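Local coordinates for decapping and exoribonuclease protein 1 (Kluyveromyces lactis, PDB 4GPS), which removes NAD and other caps from the 5' ends of RNAs and degrades RNA from the 5' end, using a divalent metal cation, at residues A[238-247]-A[291-299]; A[268-276]-A[377-386]. One frame throughout, in Å; residues are numbered along the deposited sequence.

Contact 1 of 2, residues A[238-247]-A[291-299]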
# COMPACT_ATOMS: atom_id res chain seq x y z
N THR A 238 -13.23 14.45 0.23
CA THR A 238 -12.97 14.91 -1.14
C THR A 238 -12.31 13.76 -1.91
O THR A 238 -12.40 13.70 -3.13
CB THR A 238 -12.07 16.20 -1.22
OG1 THR A 238 -10.70 15.82 -1.39
CG2 THR A 238 -12.22 17.06 0.05
N GLY A 239 -11.66 12.86 -1.16
CA GLY A 239 -11.03 11.68 -1.75
C GLY A 239 -12.09 10.72 -2.30
O GLY A 239 -11.94 10.20 -3.41
N PHE A 240 -13.16 10.49 -1.53
CA PHE A 240 -14.25 9.63 -1.98
C PHE A 240 -14.96 10.26 -3.17
O PHE A 240 -15.28 9.57 -4.14
CB PHE A 240 -15.28 9.37 -0.87
CG PHE A 240 -14.79 8.41 0.18
CD1 PHE A 240 -14.43 7.11 -0.16
CD2 PHE A 240 -14.64 8.82 1.51
CE1 PHE A 240 -13.92 6.23 0.80
CE2 PHE A 240 -14.13 7.96 2.48
CZ PHE A 240 -13.77 6.66 2.13
N ALA A 241 -15.18 11.58 -3.11
CA ALA A 241 -15.81 12.29 -4.21
C ALA A 241 -14.96 12.19 -5.49
O ALA A 241 -15.50 12.02 -6.58
CB ALA A 241 -16.03 13.75 -3.85
N LEU A 242 -13.64 12.27 -5.36
CA LEU A 242 -12.80 12.18 -6.56
C LEU A 242 -12.95 10.79 -7.20
O LEU A 242 -13.15 10.68 -8.41
CB LEU A 242 -11.32 12.49 -6.22
CG LEU A 242 -10.35 12.25 -7.38
CD1 LEU A 242 -10.64 13.21 -8.54
CD2 LEU A 242 -8.95 12.44 -6.90
N GLU A 243 -12.86 9.73 -6.39
CA GLU A 243 -13.04 8.36 -6.89
C GLU A 243 -14.43 8.24 -7.53
O GLU A 243 -14.59 7.70 -8.64
CB GLU A 243 -12.89 7.36 -5.74
CG GLU A 243 -11.43 7.27 -5.24
CD GLU A 243 -11.25 6.62 -3.88
OE1 GLU A 243 -10.09 6.62 -3.38
OE2 GLU A 243 -12.25 6.12 -3.31
N ASP A 244 -15.43 8.78 -6.84
CA ASP A 244 -16.81 8.75 -7.31
C ASP A 244 -16.94 9.34 -8.71
O ASP A 244 -17.55 8.74 -9.60
CB ASP A 244 -17.70 9.53 -6.35
CG ASP A 244 -19.08 8.94 -6.24
OD1 ASP A 244 -19.75 8.77 -7.29
OD2 ASP A 244 -19.51 8.66 -5.09
N LEU A 245 -16.37 10.52 -8.90
CA LEU A 245 -16.37 11.24 -10.18
C LEU A 245 -15.60 10.52 -11.34
O LEU A 245 -16.02 10.60 -12.49
CB LEU A 245 -15.79 12.65 -9.94
CG LEU A 245 -15.57 13.60 -11.12
CD1 LEU A 245 -16.95 14.07 -11.66
CD2 LEU A 245 -14.72 14.79 -10.66
N LEU A 246 -14.51 9.82 -11.04
CA LEU A 246 -13.70 9.16 -12.09
C LEU A 246 -14.11 7.72 -12.44
O LEU A 246 -13.78 7.21 -13.51
CB LEU A 246 -12.20 9.19 -11.70
CG LEU A 246 -11.64 10.61 -11.42
CD1 LEU A 246 -10.30 10.53 -10.82
CD2 LEU A 246 -11.60 11.45 -12.67
N ILE A 247 -14.83 7.07 -11.54
CA ILE A 247 -15.22 5.67 -11.73
C ILE A 247 -16.69 5.45 -12.13
O ILE A 247 -17.60 6.03 -11.53
CB ILE A 247 -14.93 4.89 -10.39
CG1 ILE A 247 -13.47 5.09 -9.98
CG2 ILE A 247 -15.20 3.43 -10.56
CD1 ILE A 247 -13.18 4.71 -8.51
N TYR A 291 -4.67 -1.77 -13.50
CA TYR A 291 -5.28 -1.21 -12.31
C TYR A 291 -4.81 0.24 -12.19
O TYR A 291 -3.66 0.56 -12.51
CB TYR A 291 -4.84 -1.99 -11.08
CG TYR A 291 -5.48 -3.34 -10.97
CD1 TYR A 291 -6.87 -3.47 -11.09
CD2 TYR A 291 -4.72 -4.48 -10.70
CE1 TYR A 291 -7.50 -4.71 -10.93
CE2 TYR A 291 -5.33 -5.72 -10.53
CZ TYR A 291 -6.71 -5.83 -10.64
OH TYR A 291 -7.29 -7.04 -10.42
N THR A 292 -5.70 1.12 -11.73
CA THR A 292 -5.42 2.55 -11.59
C THR A 292 -5.90 3.01 -10.19
O THR A 292 -7.09 2.97 -9.88
CB THR A 292 -6.14 3.32 -12.71
OG1 THR A 292 -5.65 2.85 -13.97
CG2 THR A 292 -5.93 4.86 -12.58
N GLU A 293 -4.94 3.39 -9.35
CA GLU A 293 -5.21 3.82 -7.98
C GLU A 293 -5.31 5.35 -8.00
O GLU A 293 -4.41 6.06 -8.46
CB GLU A 293 -4.08 3.35 -7.05
CG GLU A 293 -3.71 1.88 -7.31
CD GLU A 293 -3.26 1.14 -6.07
OE1 GLU A 293 -3.96 1.24 -5.05
OE2 GLU A 293 -2.22 0.46 -6.11
N ILE A 294 -6.45 5.82 -7.50
CA ILE A 294 -6.82 7.22 -7.46
C ILE A 294 -6.44 7.92 -6.15
O ILE A 294 -6.76 7.44 -5.05
CB ILE A 294 -8.34 7.31 -7.71
CG1 ILE A 294 -8.63 6.63 -9.06
CG2 ILE A 294 -8.84 8.77 -7.65
CD1 ILE A 294 -10.07 6.60 -9.43
N LYS A 295 -5.75 9.04 -6.28
CA LYS A 295 -5.31 9.83 -5.12
C LYS A 295 -5.78 11.28 -5.27
O LYS A 295 -5.73 11.86 -6.37
CB LYS A 295 -3.78 9.80 -4.98
CG LYS A 295 -3.19 8.44 -4.63
CD LYS A 295 -3.59 8.00 -3.22
CE LYS A 295 -3.01 6.67 -2.88
NZ LYS A 295 -3.41 6.22 -1.53
N SER A 296 -6.27 11.82 -4.17
CA SER A 296 -6.73 13.20 -4.10
C SER A 296 -5.59 14.01 -3.47
O SER A 296 -5.06 13.63 -2.44
CB SER A 296 -7.97 13.27 -3.21
OG SER A 296 -8.40 14.61 -3.05
N SER A 297 -5.20 15.12 -4.08
CA SER A 297 -4.11 15.91 -3.51
C SER A 297 -4.16 17.40 -3.83
O SER A 297 -4.88 17.86 -4.71
CB SER A 297 -2.78 15.34 -4.03
OG SER A 297 -1.67 15.82 -3.29
N VAL A 298 -3.37 18.15 -3.09
CA VAL A 298 -3.24 19.57 -3.36
C VAL A 298 -1.87 19.54 -4.10
O VAL A 298 -1.10 18.58 -3.93
CB VAL A 298 -3.23 20.30 -1.99
CG1 VAL A 298 -1.87 20.76 -1.63
CG2 VAL A 298 -4.27 21.39 -2.00
N HIS A 299 -1.55 20.52 -4.95
CA HIS A 299 -0.25 20.50 -5.64
C HIS A 299 0.92 20.24 -4.67
O HIS A 299 0.95 20.76 -3.56
CB HIS A 299 -0.03 21.78 -6.47
CG HIS A 299 -0.72 21.75 -7.81
ND1 HIS A 299 -0.33 20.91 -8.84
CD2 HIS A 299 -1.82 22.40 -8.26
CE1 HIS A 299 -1.16 21.05 -9.86
NE2 HIS A 299 -2.07 21.95 -9.54
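The metal site of this PD-(D/E)XK-like nuclease is built where helix 233-246 packs on strand 290-297, and the contact is centred on Ile294 of the strand, which sits under Leu242, Glu243, Leu246 and Ile247. Strand and helix segments run at 134° to one another, their axes approaching to 7.7 Å. Glu243, Glu293 and Ile294 all belong to the divalent-cation site, completed by Asp282 of the adjacent strand, whose carboxylate accepts a hydrogen bond from the backbone N of Ile294. The two branches of Ile294 divide the work. CG2, placed anti to the backbone N, meets Leu242 CD2 at 3.7 Å and also touches Leu246 CD1, while the other branch ends in CD1, which lies 3.8 Å from Ile247 CD1 just past the end of the helix. Glu243 shows how a ligand can be anchored by its own aliphatic part: its CG packs against Ile294 CG2 at 3.8 Å, and the chain, extended beyond CG, carries the carboxylate past the isoleucine until OE1 is 3.8 Å from Ile294 O, probably the atom through which this residue binds the metal. Ile294 faces the helix, whereas the side chain of Lys295 leaves the strand on the other side and comes close to Gln317; both probably bind substrate. Farther along, Leu242 CD2 lies over the strand backbone, 3.3 Å from Lys295 O. The two backbones come nearest at Gly239 and Ser296, where Gly239 CA rests 3.7 Å from Ser296 CB. With OG anti to the backbone N (chi1 176°), Ser296 reaches back to the helix, and the contact finishes in a hydroxyl pair, Thr238 OG1 and Ser296 OG, hydrogen-bonded at 3.1 Å.

Contact 2 of 2, residues A[268-276]-A[377-386]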
# COMPACT_ATOMS: atom_id res chain seq x y z
N SER A 268 7.89 -12.51 -3.94
CA SER A 268 9.03 -12.98 -3.18
C SER A 268 9.81 -11.79 -2.67
O SER A 268 10.04 -10.82 -3.40
CB SER A 268 9.91 -13.86 -4.07
OG SER A 268 10.94 -14.46 -3.33
N LEU A 269 10.20 -11.85 -1.41
CA LEU A 269 10.95 -10.78 -0.80
C LEU A 269 12.38 -11.27 -0.55
O LEU A 269 13.35 -10.50 -0.71
CB LEU A 269 10.23 -10.38 0.49
CG LEU A 269 10.73 -9.87 1.85
CD1 LEU A 269 12.17 -9.48 1.88
CD2 LEU A 269 9.87 -8.71 2.23
N ASN A 270 12.48 -12.55 -0.21
CA ASN A 270 13.72 -13.24 0.14
C ASN A 270 13.82 -14.64 -0.38
O ASN A 270 12.88 -15.19 -0.90
CB ASN A 270 13.80 -13.45 1.66
CG ASN A 270 14.64 -12.48 2.29
OD1 ASN A 270 15.13 -11.57 1.62
ND2 ASN A 270 14.84 -12.61 3.58
N ASP A 271 14.96 -15.23 -0.10
CA ASP A 271 15.17 -16.61 -0.43
C ASP A 271 14.47 -17.38 0.68
O ASP A 271 14.31 -18.59 0.59
CB ASP A 271 16.66 -16.91 -0.46
CG ASP A 271 17.26 -16.73 -1.84
OD1 ASP A 271 18.51 -16.68 -1.94
OD2 ASP A 271 16.49 -16.63 -2.83
N GLU A 272 14.03 -16.68 1.72
CA GLU A 272 13.35 -17.34 2.83
C GLU A 272 11.93 -16.82 3.08
O GLU A 272 11.13 -17.44 3.79
CB GLU A 272 14.16 -17.15 4.12
CG GLU A 272 15.54 -17.78 4.14
CD GLU A 272 16.38 -17.30 5.31
OE1 GLU A 272 15.83 -17.10 6.42
OE2 GLU A 272 17.61 -17.14 5.14
N ILE A 273 11.60 -15.69 2.45
CA ILE A 273 10.34 -15.02 2.68
C ILE A 273 9.48 -14.63 1.46
O ILE A 273 9.99 -14.05 0.52
CB ILE A 273 10.64 -13.71 3.48
CG1 ILE A 273 11.26 -14.05 4.83
CG2 ILE A 273 9.39 -12.83 3.60
CD1 ILE A 273 11.89 -12.81 5.52
N ASP A 274 8.18 -14.95 1.49
CA ASP A 274 7.24 -14.56 0.43
C ASP A 274 6.18 -13.72 1.13
O ASP A 274 6.04 -13.79 2.35
CB ASP A 274 6.50 -15.75 -0.22
CG ASP A 274 7.34 -16.51 -1.22
OD1 ASP A 274 8.31 -15.93 -1.72
OD2 ASP A 274 7.02 -17.69 -1.49
N LEU A 275 5.42 -12.96 0.35
CA LEU A 275 4.33 -12.15 0.86
C LEU A 275 3.04 -12.45 0.09
O LEU A 275 3.07 -12.55 -1.14
CB LEU A 275 4.64 -10.66 0.68
CG LEU A 275 5.69 -9.94 1.50
CD1 LEU A 275 5.31 -8.44 1.51
CD2 LEU A 275 5.77 -10.49 2.92
N LEU A 276 1.93 -12.63 0.80
CA LEU A 276 0.63 -12.86 0.14
C LEU A 276 -0.15 -11.65 0.68
O LEU A 276 -0.48 -11.60 1.85
CB LEU A 276 -0.00 -14.16 0.60
CG LEU A 276 -1.37 -14.41 -0.01
CD1 LEU A 276 -1.26 -14.72 -1.49
CD2 LEU A 276 -2.01 -15.57 0.69
N PHE A 377 12.98 -2.49 4.29
CA PHE A 377 12.02 -3.53 3.97
C PHE A 377 12.67 -4.92 4.09
O PHE A 377 12.14 -5.80 4.78
CB PHE A 377 11.50 -3.32 2.55
CG PHE A 377 10.58 -4.40 2.06
CD1 PHE A 377 10.81 -5.01 0.84
CD2 PHE A 377 9.43 -4.72 2.77
CE1 PHE A 377 9.87 -5.90 0.31
CE2 PHE A 377 8.49 -5.62 2.26
CZ PHE A 377 8.71 -6.20 1.03
N GLN A 378 13.79 -5.10 3.39
CA GLN A 378 14.57 -6.34 3.39
C GLN A 378 15.01 -6.69 4.79
O GLN A 378 15.00 -7.87 5.16
CB GLN A 378 15.83 -6.19 2.53
CG GLN A 378 15.59 -6.26 1.01
CD GLN A 378 15.03 -7.62 0.58
OE1 GLN A 378 15.47 -8.67 1.07
NE2 GLN A 378 14.06 -7.61 -0.34
N HIS A 379 15.39 -5.67 5.56
CA HIS A 379 15.87 -5.87 6.93
C HIS A 379 14.85 -6.33 7.97
O HIS A 379 15.00 -7.46 8.47
CB HIS A 379 16.57 -4.61 7.48
CG HIS A 379 17.18 -4.80 8.84
ND1 HIS A 379 18.38 -5.45 9.03
CD2 HIS A 379 16.73 -4.47 10.07
CE1 HIS A 379 18.65 -5.50 10.33
NE2 HIS A 379 17.66 -4.91 10.98
N ILE A 380 13.85 -5.51 8.33
CA ILE A 380 12.90 -5.92 9.38
C ILE A 380 12.13 -7.14 9.03
O ILE A 380 11.73 -7.86 9.93
CB ILE A 380 11.79 -4.89 9.80
CG1 ILE A 380 11.67 -3.81 8.77
CG2 ILE A 380 11.95 -4.45 11.27
CD1 ILE A 380 10.78 -4.24 7.69
N PHE A 381 11.85 -7.38 7.75
CA PHE A 381 11.11 -8.60 7.51
C PHE A 381 11.92 -9.85 7.86
O PHE A 381 11.36 -10.80 8.38
CB PHE A 381 10.53 -8.64 6.10
CG PHE A 381 9.17 -8.01 6.03
CD1 PHE A 381 8.05 -8.72 6.39
CD2 PHE A 381 9.03 -6.68 5.64
CE1 PHE A 381 6.78 -8.12 6.36
CE2 PHE A 381 7.79 -6.07 5.61
CZ PHE A 381 6.66 -6.79 5.98
N GLN A 382 13.23 -9.80 7.65
CA GLN A 382 14.08 -10.93 7.98
C GLN A 382 14.17 -10.98 9.50
O GLN A 382 14.08 -12.04 10.12
CB GLN A 382 15.47 -10.76 7.36
CG GLN A 382 16.42 -11.95 7.55
CD GLN A 382 15.87 -13.24 6.95
OE1 GLN A 382 15.10 -13.20 5.99
NE2 GLN A 382 16.26 -14.38 7.51
N VAL A 383 14.33 -9.82 10.13
CA VAL A 383 14.40 -9.78 11.58
C VAL A 383 13.07 -10.32 12.17
O VAL A 383 13.09 -11.20 13.06
CB VAL A 383 14.72 -8.34 12.05
CG1 VAL A 383 14.54 -8.21 13.55
CG2 VAL A 383 16.15 -7.97 11.63
N LEU A 384 11.93 -9.83 11.68
CA LEU A 384 10.62 -10.28 12.15
C LEU A 384 10.38 -11.79 11.96
O LEU A 384 9.84 -12.46 12.85
CB LEU A 384 9.49 -9.52 11.45
CG LEU A 384 9.31 -8.06 11.85
CD1 LEU A 384 8.43 -7.36 10.85
CD2 LEU A 384 8.71 -7.99 13.25
N LYS A 385 10.79 -12.33 10.81
CA LYS A 385 10.59 -13.74 10.54
C LYS A 385 11.38 -14.63 11.49
O LYS A 385 10.83 -15.52 12.13
CB LYS A 385 10.95 -14.06 9.11
CG LYS A 385 10.52 -15.45 8.71
CD LYS A 385 11.63 -16.44 8.84
CE LYS A 385 12.59 -16.32 7.68
NZ LYS A 385 13.51 -17.49 7.67
N GLN A 386 12.69 -14.38 11.57
CA GLN A 386 13.57 -15.16 12.44
C GLN A 386 13.12 -15.12 13.90
O GLN A 386 13.06 -16.15 14.57
CB GLN A 386 15.02 -14.64 12.33
CG GLN A 386 15.76 -15.13 11.07
CD GLN A 386 15.76 -16.65 10.94
OE1 GLN A 386 16.54 -17.34 11.61
NE2 GLN A 386 14.87 -17.19 10.09
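One carboxylate oxygen, Glu272 OE1, gathers two donors from successive turns of helix 370-393, although Glu272 itself lies at an exposed turn between strands 259-268 and 273-285. Lys385 NZ forms a salt bridge at 2.7 Å with Glu272 OE1, which accepts through its anti lone pair, whereas Gln382 NE2 comes to the same OE1 from above the carboxylate plane at 3.0 Å, with the amide and carboxylate planes perpendicular. Gln382 can reach this oxygen because its CG stands anti to the backbone N (chi1 -175°) and the chain then bends at chi2. Next to this polar group, Ile273 lies alongside Lys385, running the opposite way, its CG1 3.9 Å from Lys385 CE, and brings CD1 close to Phe381 O. At the other end of the turn, Gln378 NE2 donates to Leu269 O at 3.0 Å with an N-H...O angle of 156°; the acceptor lies in the amide plane of the glutamine, while the donor is tilted 22° from the carbonyl plane. With an alanine in place of Gln378 the amide is gone, and Leu269 O is likely to lose its donor from the helix and Leu269 CD1 part of its cover. Inward, Leu269 CD2 packs obliquely against the Phe381 ring, 3.9 Å from Phe381 CG, while Leu275 CD1 meets the Phe377 ring at its edge. Strand 273-276 runs nearly at a right angle to the helix segment. Beyond it, helix 182-190 touches both phenylalanines through Ile185, Ile188 and Ile189, and Phe178 of strand 176-181 meets Phe381 edge-to-face.

Contacts 1 and 2 lie on opposite sides of the chain's centre, with their own centres 32 Å apart and their nearest atoms about 13 Å apart. What joins them is the beta structure: strands 273-285 and 290-297 follow one another in sequence and pair antiparallel. The hairpin turn of contact 2 leads into the first, which carries Asp282 to the metal site, and the second is the strand of contact 1. Along the chain the segments alternate, 238-247, 268-276, 291-299 and 377-386, all within the RAI1-like nuclease domain. One pair of neighbouring strands therefore connects the catalytic metal site with helix packing remote from the metal and substrate sites.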